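Local coordinates for protein acetyl-CoA acetyltransferase (Bacillus anthracis, PDB 3SS6) that probably catalyses the reversible thiolase condensation of two acetyl-CoA molecules into acetoacetyl-CoA with release of coenzyme A, at residues I9-R14 / V257-S262; S93-I98 / A357-S362; T162-V167 / D240-A245. All coordinates share one frame; numbering follows the deposited sequence.

Interaction 1 (I9-R14 / V257-S262)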
loop_
_atom_site.group_PDB
_atom_site.type_symbol
_atom_site.label_atom_id
_atom_site.label_comp_id
_atom_site.label_asym_id
_atom_site.label_seq_id
_atom_site.Cartn_x
_atom_site.Cartn_y
_atom_site.Cartn_z
ATOM N N ILE A 9 19.842 34.076 23.913
ATOM C CA ILE A 9 18.576 33.684 23.317
ATOM C C ILE A 9 17.659 34.889 23.400
ATOM O O ILE A 9 17.406 35.395 24.493
ATOM C CB ILE A 9 17.950 32.523 24.119
ATOM C CG1 ILE A 9 18.815 31.262 23.988
ATOM C CG2 ILE A 9 16.524 32.228 23.634
ATOM C CD1 ILE A 9 18.578 30.241 25.090
ATOM N N THR A 10 17.159 35.352 22.258
ATOM C CA THR A 10 16.353 36.582 22.252
ATOM C C THR A 10 14.843 36.380 22.085
ATOM O O THR A 10 14.059 37.326 22.278
ATOM C CB THR A 10 16.854 37.566 21.174
ATOM O OG1 THR A 10 16.738 36.962 19.882
ATOM C CG2 THR A 10 18.309 37.947 21.439
ATOM N N ALA A 11 14.439 35.167 21.722
ATOM C CA ALA A 11 13.025 34.823 21.611
ATOM C C ALA A 11 12.900 33.332 21.823
ATOM O O ALA A 11 13.835 32.580 21.528
ATOM C CB ALA A 11 12.453 35.211 20.237
ATOM N N ALA A 12 11.753 32.910 22.349
ATOM C CA ALA A 12 11.510 31.499 22.605
ATOM C C ALA A 12 10.010 31.275 22.559
ATOM O O ALA A 12 9.285 31.719 23.451
ATOM C CB ALA A 12 12.070 31.109 23.967
ATOM N N VAL A 13 9.543 30.614 21.507
ATOM C CA VAL A 13 8.107 30.453 21.294
ATOM C C VAL A 13 7.774 29.037 20.844
ATOM O O VAL A 13 8.653 28.296 20.411
ATOM C CB VAL A 13 7.565 31.452 20.257
ATOM C CG1 VAL A 13 7.596 32.871 20.825
ATOM C CG2 VAL A 13 8.348 31.360 18.946
ATOM N N ARG A 14 6.500 28.662 20.943
ATOM C CA ARG A 14 6.103 27.318 20.532
ATOM C C ARG A 14 4.663 27.306 20.073
ATOM O O ARG A 14 3.894 28.179 20.429
ATOM C CB ARG A 14 6.253 26.348 21.705
ATOM C CG ARG A 14 5.337 26.681 22.913
ATOM C CD ARG A 14 5.475 25.584 23.980
ATOM N NE ARG A 14 4.613 25.704 25.167
ATOM C CZ ARG A 14 3.376 25.209 25.259
ATOM N NH1 ARG A 14 2.793 24.613 24.213
ATOM N NH2 ARG A 14 2.708 25.316 26.406
ATOM N N VAL A 257 10.636 27.024 18.744
ATOM C CA VAL A 257 11.722 27.708 18.048
ATOM C C VAL A 257 12.335 28.761 18.971
ATOM O O VAL A 257 11.609 29.461 19.673
ATOM C CB VAL A 257 11.154 28.426 16.784
ATOM C CG1 VAL A 257 12.197 29.250 16.106
ATOM C CG2 VAL A 257 10.587 27.393 15.785
ATOM N N LEU A 258 13.664 28.849 18.979
ATOM C CA LEU A 258 14.363 29.928 19.676
ATOM C C LEU A 258 15.116 30.760 18.646
ATOM O O LEU A 258 15.537 30.244 17.610
ATOM C CB LEU A 258 15.384 29.368 20.668
ATOM C CG LEU A 258 14.932 28.744 21.986
ATOM C CD1 LEU A 258 14.017 27.548 21.735
ATOM C CD2 LEU A 258 16.185 28.332 22.740
ATOM N N VAL A 259 15.314 32.046 18.943
ATOM C CA VAL A 259 16.257 32.845 18.170
ATOM C C VAL A 259 17.503 33.001 19.033
ATOM O O VAL A 259 17.418 33.439 20.189
ATOM C CB VAL A 259 15.697 34.244 17.806
ATOM C CG1 VAL A 259 16.770 35.074 17.089
ATOM C CG2 VAL A 259 14.434 34.109 16.935
ATOM N N LEU A 260 18.649 32.602 18.487
ATOM C CA LEU A 260 19.914 32.683 19.207
ATOM C C LEU A 260 20.867 33.587 18.454
ATOM O O LEU A 260 20.840 33.638 17.222
ATOM C CB LEU A 260 20.543 31.286 19.342
ATOM C CG LEU A 260 19.702 30.232 20.066
ATOM C CD1 LEU A 260 18.881 29.367 19.071
ATOM C CD2 LEU A 260 20.607 29.349 20.899
ATOM N N MET A 261 21.732 34.293 19.181
ATOM C CA MET A 261 22.749 35.101 18.522
ATOM C C MET A 261 23.935 35.290 19.466
ATOM O O MET A 261 23.872 34.910 20.633
ATOM C CB MET A 261 22.170 36.458 18.083
ATOM C CG MET A 261 21.729 37.352 19.253
ATOM S SD MET A 261 20.978 38.900 18.680
ATOM C CE MET A 261 19.481 38.256 17.910
ATOM N N SER A 262 25.032 35.831 18.958
ATOM C CA SER A 262 26.156 36.129 19.837
ATOM C C SER A 262 25.744 37.234 20.793
ATOM O O SER A 262 24.910 38.080 20.461
ATOM C CB SER A 262 27.391 36.541 19.040
ATOM O OG SER A 262 27.173 37.780 18.373
#
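I9 and L260 stand side by side on one face of an antiparallel strand pair, in the large mixed sheet of the thiolase fold, where segments 9-14 and 257-262 run at 172° to each other. CG1 of I9 meets CD2 of L260 at 4.1 Å. The neighbouring L258 reaches I9 at a slant, its CD2 lying 3.9 Å from CD1 of I9, while A12 adds just a methyl beside CG of L258. The branched chains of I9, L258 and L260 suit the face, because I98 of helix 93-107 packs on L258 and L260, and helix 352-370 covers I9 and L258. On the other face V13 and V257 pack against V36 of helix 29-43, and CB of A11 touches CG2 of V259; the side chain of A11 is about 4 Å from a bound potassium ion.

V13 and V257 form a hydrogen-bonded pair with nearly straight bonds both ways. Farther along, T10 and A11 together stand opposite V259, a beta bulge: V259 O accepts from T10 N at 2.8 Å, and V259 N gives to A11 O at 3.0 Å, meeting that oxygen from above its carbonyl plane. The buried A11 N is left without a partner. The bulge turns T10 edgeways, with OG1 set between its backbone N and carbonyl carbon (chi1 61°), where it bonds to G44 O and lies 3.4 Å from CG1 of V259. M261 crosses T10 at about a right angle; a bend at chi3 (67°) brings its CE to 3.7 Å from CG2 of T10.

Interaction 2 (S93-I98 / A357-S362); sequences SGMQAI and ARITVS
G94 and A357 bring two buried helices together at 66°, their CA atoms only 4.6 Å apart although the axes of the two short segments stay 8.6 Å from each other. This closest meeting is between backbones: G94 C lies 3.6 Å from A357 N, an approach that suits a glycine because a CB there would point toward the other helix and clash with that nitrogen. Helix 352-370 is kinked here, A357 N making no bond to the preceding turn. The small methyl of A357 fits in turn against G94 O, at 3.7 Å.

Apolar contacts flank the glycine. CD1 of I98 reaches across to A357, 3.8 Å from its CA, and touches CB of T360. M95 extends with CG anti to the backbone N (chi1 -179°), then bends at chi3, so that CE comes 4.2 Å from CD1 of I359 and 3.9 Å from OG1 of T360. The contact is purely van der Waals, and its one hydroxyl, T360 OG1, is satisfied by G356 O.

Helix 93-107 starts just after C91, found oxidised to S-hydroxycysteine and probably, as in other thiolases, the nucleophile. The two central helices pack between the strands of the N- and C-terminal halves: I98 also packs on L258 and L260 of strand 252-262, while M95 reaches L389 of strand 385-393 and A377 of strand 374-381.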
loop_
_atom_site.group_PDB
_atom_site.type_symbol
_atom_site.label_atom_id
_atom_site.label_comp_id
_atom_site.label_asym_id
_atom_site.label_seq_id
_atom_site.Cartn_x
_atom_site.Cartn_y
_atom_site.Cartn_z
ATOM N N SER A 93 16.257 15.544 19.639
ATOM C CA SER A 93 16.535 16.263 18.385
ATOM C C SER A 93 16.402 17.779 18.503
ATOM O O SER A 93 17.262 18.520 18.028
ATOM C CB SER A 93 15.645 15.772 17.237
ATOM O OG SER A 93 15.863 14.394 16.999
ATOM N N GLY A 94 15.312 18.237 19.111
ATOM C CA GLY A 94 15.055 19.664 19.232
ATOM C C GLY A 94 16.046 20.371 20.139
ATOM O O GLY A 94 16.325 21.561 19.952
ATOM N N MET A 95 16.576 19.650 21.122
ATOM C CA MET A 95 17.597 20.220 21.994
ATOM C C MET A 95 18.944 20.226 21.264
ATOM O O MET A 95 19.696 21.195 21.351
ATOM C CB MET A 95 17.669 19.460 23.320
ATOM C CG MET A 95 18.693 20.012 24.300
ATOM S SD MET A 95 18.582 19.252 25.931
ATOM C CE MET A 95 17.096 20.064 26.549
ATOM N N GLN A 96 19.246 19.160 20.526
ATOM C CA GLN A 96 20.488 19.150 19.753
ATOM C C GLN A 96 20.513 20.300 18.738
ATOM O O GLN A 96 21.568 20.888 18.471
ATOM C CB GLN A 96 20.680 17.806 19.030
ATOM C CG GLN A 96 21.949 17.759 18.181
ATOM C CD GLN A 96 23.200 17.857 19.046
ATOM O OE1 GLN A 96 23.340 17.131 20.026
ATOM N NE2 GLN A 96 24.100 18.770 18.700
ATOM N N ALA A 97 19.358 20.624 18.170
ATOM C CA ALA A 97 19.294 21.738 17.218
ATOM C C ALA A 97 19.756 23.029 17.886
ATOM O O ALA A 97 20.497 23.815 17.300
ATOM C CB ALA A 97 17.871 21.902 16.640
ATOM N N ILE A 98 19.311 23.243 19.116
ATOM C CA ILE A 98 19.726 24.426 19.860
ATOM C C ILE A 98 21.223 24.378 20.157
ATOM O O ILE A 98 21.907 25.395 20.073
ATOM C CB ILE A 98 18.923 24.554 21.162
ATOM C CG1 ILE A 98 17.458 24.851 20.819
ATOM C CG2 ILE A 98 19.535 25.630 22.074
ATOM C CD1 ILE A 98 16.493 24.600 21.976
ATOM N N ALA A 357 13.323 21.176 22.333
ATOM C CA ALA A 357 13.199 22.632 22.216
ATOM C C ALA A 357 12.029 23.165 23.045
ATOM O O ALA A 357 12.137 24.219 23.668
ATOM C CB ALA A 357 13.038 23.042 20.759
ATOM N N ARG A 358 10.919 22.432 23.058
ATOM C CA ARG A 358 9.723 22.836 23.809
ATOM C C ARG A 358 10.004 23.046 25.300
ATOM O O ARG A 358 9.626 24.076 25.874
ATOM C CB ARG A 358 8.598 21.801 23.596
ATOM C CG ARG A 358 7.174 22.348 23.776
ATOM C CD ARG A 358 6.841 22.525 25.274
ATOM N NE ARG A 358 6.870 21.246 25.981
ATOM C CZ ARG A 358 6.813 21.130 27.307
ATOM N NH1 ARG A 358 6.749 22.216 28.061
ATOM N NH2 ARG A 358 6.815 19.928 27.877
ATOM N N ILE A 359 10.691 22.090 25.923
ATOM C CA ILE A 359 10.955 22.211 27.356
ATOM C C ILE A 359 11.914 23.357 27.637
ATOM O O ILE A 359 11.874 23.947 28.719
ATOM C CB ILE A 359 11.434 20.884 28.014
ATOM C CG1 ILE A 359 12.813 20.451 27.495
ATOM C CG2 ILE A 359 10.379 19.791 27.817
ATOM C CD1 ILE A 359 13.372 19.197 28.204
ATOM N N THR A 360 12.757 23.692 26.659
ATOM C CA THR A 360 13.680 24.820 26.824
ATOM C C THR A 360 12.902 26.141 26.765
ATOM O O THR A 360 13.111 27.039 27.585
ATOM C CB THR A 360 14.817 24.783 25.782
ATOM O OG1 THR A 360 15.514 23.527 25.889
ATOM C CG2 THR A 360 15.807 25.929 26.012
ATOM N N VAL A 361 12.002 26.252 25.797
ATOM C CA VAL A 361 11.093 27.406 25.734
ATOM C C VAL A 361 10.365 27.588 27.065
ATOM O O VAL A 361 10.333 28.687 27.634
ATOM C CB VAL A 361 10.054 27.238 24.601
ATOM C CG1 VAL A 361 8.925 28.276 24.720
ATOM C CG2 VAL A 361 10.712 27.331 23.245
ATOM N N SER A 362 9.762 26.513 27.560
ATOM C CA SER A 362 8.992 26.589 28.800
ATOM C C SER A 362 9.845 26.972 30.013
ATOM O O SER A 362 9.439 27.793 30.857
ATOM C CB SER A 362 8.271 25.264 29.032
ATOM O OG SER A 362 7.384 25.007 27.943
#

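Interaction 3 (T162-V167 / D240-A245)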
loop_
_atom_site.group_PDB
_atom_site.type_symbol
_atom_site.label_atom_id
_atom_site.label_comp_id
_atom_site.label_asym_id
_atom_site.label_seq_id
_atom_site.Cartn_x
_atom_site.Cartn_y
_atom_site.Cartn_z
ATOM N N THR A 162 11.230 -0.396 27.726
ATOM C CA THR A 162 12.440 0.110 28.380
ATOM C C THR A 162 12.068 0.822 29.680
ATOM O O THR A 162 12.843 0.840 30.632
ATOM C CB THR A 162 13.290 1.053 27.474
ATOM O OG1 THR A 162 12.676 2.349 27.386
ATOM C CG2 THR A 162 13.442 0.461 26.075
ATOM N N ALA A 163 10.867 1.395 29.712
ATOM C CA ALA A 163 10.357 2.019 30.920
ATOM C C ALA A 163 10.113 0.964 31.996
ATOM O O ALA A 163 10.476 1.164 33.162
ATOM C CB ALA A 163 9.080 2.814 30.624
ATOM N N GLU A 164 9.525 -0.167 31.604
ATOM C CA GLU A 164 9.275 -1.242 32.559
ATOM C C GLU A 164 10.592 -1.785 33.094
ATOM O O GLU A 164 10.660 -2.246 34.228
ATOM C CB GLU A 164 8.448 -2.374 31.939
ATOM C CG GLU A 164 6.949 -2.081 31.791
ATOM C CD GLU A 164 6.179 -2.185 33.106
ATOM O OE1 GLU A 164 6.796 -2.520 34.140
ATOM O OE2 GLU A 164 4.951 -1.938 33.098
ATOM N N ASN A 165 11.638 -1.743 32.272
ATOM C CA ASN A 165 12.955 -2.163 32.747
ATOM C C ASN A 165 13.405 -1.280 33.900
ATOM O O ASN A 165 13.999 -1.757 34.865
ATOM C CB ASN A 165 13.994 -2.137 31.619
ATOM C CG ASN A 165 13.788 -3.253 30.604
ATOM O OD1 ASN A 165 13.181 -4.285 30.910
ATOM N ND2 ASN A 165 14.300 -3.050 29.384
ATOM N N LEU A 166 13.125 0.012 33.791
ATOM C CA LEU A 166 13.497 0.950 34.837
ATOM C C LEU A 166 12.620 0.769 36.077
ATOM O O LEU A 166 13.096 0.922 37.193
ATOM C CB LEU A 166 13.445 2.388 34.318
ATOM C CG LEU A 166 14.657 2.808 33.483
ATOM C CD1 LEU A 166 14.451 4.205 32.900
ATOM C CD2 LEU A 166 15.940 2.744 34.312
ATOM N N VAL A 167 11.347 0.431 35.867
ATOM C CA VAL A 167 10.437 0.128 36.970
ATOM C C VAL A 167 11.036 -0.973 37.833
ATOM O O VAL A 167 11.138 -0.848 39.055
ATOM C CB VAL A 167 9.067 -0.346 36.454
ATOM C CG1 VAL A 167 8.250 -0.983 37.578
ATOM C CG2 VAL A 167 8.306 0.814 35.827
ATOM N N ASP A 240 0.884 -7.773 34.178
ATOM C CA ASP A 240 1.247 -7.520 35.568
ATOM C C ASP A 240 2.217 -6.348 35.685
ATOM O O ASP A 240 2.916 -6.210 36.690
ATOM C CB ASP A 240 1.857 -8.772 36.208
ATOM C CG ASP A 240 0.883 -9.935 36.257
ATOM O OD1 ASP A 240 -0.342 -9.691 36.218
ATOM O OD2 ASP A 240 1.342 -11.096 36.339
ATOM N N GLY A 241 2.260 -5.511 34.653
ATOM C CA GLY A 241 3.102 -4.332 34.667
ATOM C C GLY A 241 2.433 -3.162 35.362
ATOM O O GLY A 241 1.389 -3.325 36.007
ATOM N N SER A 242 3.041 -1.984 35.232
ATOM C CA SER A 242 2.527 -0.768 35.864
ATOM C C SER A 242 2.574 0.454 34.949
ATOM O O SER A 242 1.942 1.461 35.239
ATOM C CB SER A 242 3.265 -0.481 37.173
ATOM O OG SER A 242 4.665 -0.408 36.952
ATOM N N VAL A 243 3.320 0.378 33.848
ATOM C CA VAL A 243 3.287 1.460 32.864
ATOM C C VAL A 243 1.998 1.343 32.047
ATOM O O VAL A 243 1.710 0.284 31.488
ATOM C CB VAL A 243 4.527 1.438 31.931
ATOM C CG1 VAL A 243 4.491 2.604 30.939
ATOM C CG2 VAL A 243 5.810 1.486 32.747
ATOM N N THR A 244 1.225 2.427 31.994
ATOM C CA THR A 244 -0.067 2.437 31.311
ATOM C C THR A 244 -0.115 3.596 30.314
ATOM O O THR A 244 0.801 4.414 30.247
ATOM C CB THR A 244 -1.220 2.670 32.294
ATOM O OG1 THR A 244 -1.184 4.033 32.749
ATOM C CG2 THR A 244 -1.110 1.739 33.503
ATOM N N ALA A 245 -1.195 3.685 29.551
ATOM C CA ALA A 245 -1.375 4.840 28.675
ATOM C C ALA A 245 -1.518 6.123 29.490
ATOM O O ALA A 245 -1.167 7.206 29.021
ATOM C CB ALA A 245 -2.589 4.651 27.790
HETATM O O HOH W 1 3.050 -2.113 31.234
HETATM O O HOH W 2 5.664 -3.166 36.956
#
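The insertion between strands 112-120 and 252-262, which corresponds to the loop domain of thiolases, holds this contact: E164 of helix 159-170 receives the backbone of S242 and V243 from an irregular loop. A chain bent at chi2 (-77°) carries the carboxylate off the helix to two consecutive amides, and both choose the same oxygen. S242 N gives to the syn lone pair of OE2 at 2.9 Å, whereas V243 N comes from above the carboxylate plane, also 2.9 Å from OE2 and in a nearly straight bond (171°). A water adds a third donor to OE2, at 2.7 Å, and bridges it to V243 O. A second water donates to E164 OE1 and is hydrogen-bonded to OG of S242, a hydroxyl that also pairs with Q177 of helix 174-194. Glutamate suits the place: it is long enough to span the gap, and its charge would favour several N-H and O-H donors at once. G241, with no side chain, lets OE2 come within 3.4 Å of its CA.

Beside this polar grip lies a small apolar patch. The side chains of V243 and E164 pass each other in opposite directions, CG2 of V243 coming 3.7 Å from CD of E164 and touching CB of A163 at 4.1 Å and CG2 of V167 at 4.0 Å. Helix 174-194 packs Q177 on V167 and V243, and helix 322-332 brings A323 against V167. A buried helix glutamate thus accepts two consecutive loop amides inside the insertion that corresponds to the thiolase loop domain.

Interactions 1 and 2 adjoin in the core of the fold, their centres 10 Å apart: V361 of the second packs on L258 and lies against the carbonyl oxygens of A12 and V13 of the first, and CD of R14 packs on CD of R358. One joins strand to strand through backbone bonds and belongs to the sheet; the other, helix to helix by close packing, belongs to the central helical layer on it. Interaction 3 lies nearer the periphery, about 15 Å from interaction 2 between nearest atoms. There some residues are partly exposed, waters take part, and a carboxylate takes backbone N-H groups that, in 9-14 / 257-262, pair with carbonyls of the neighbouring strand.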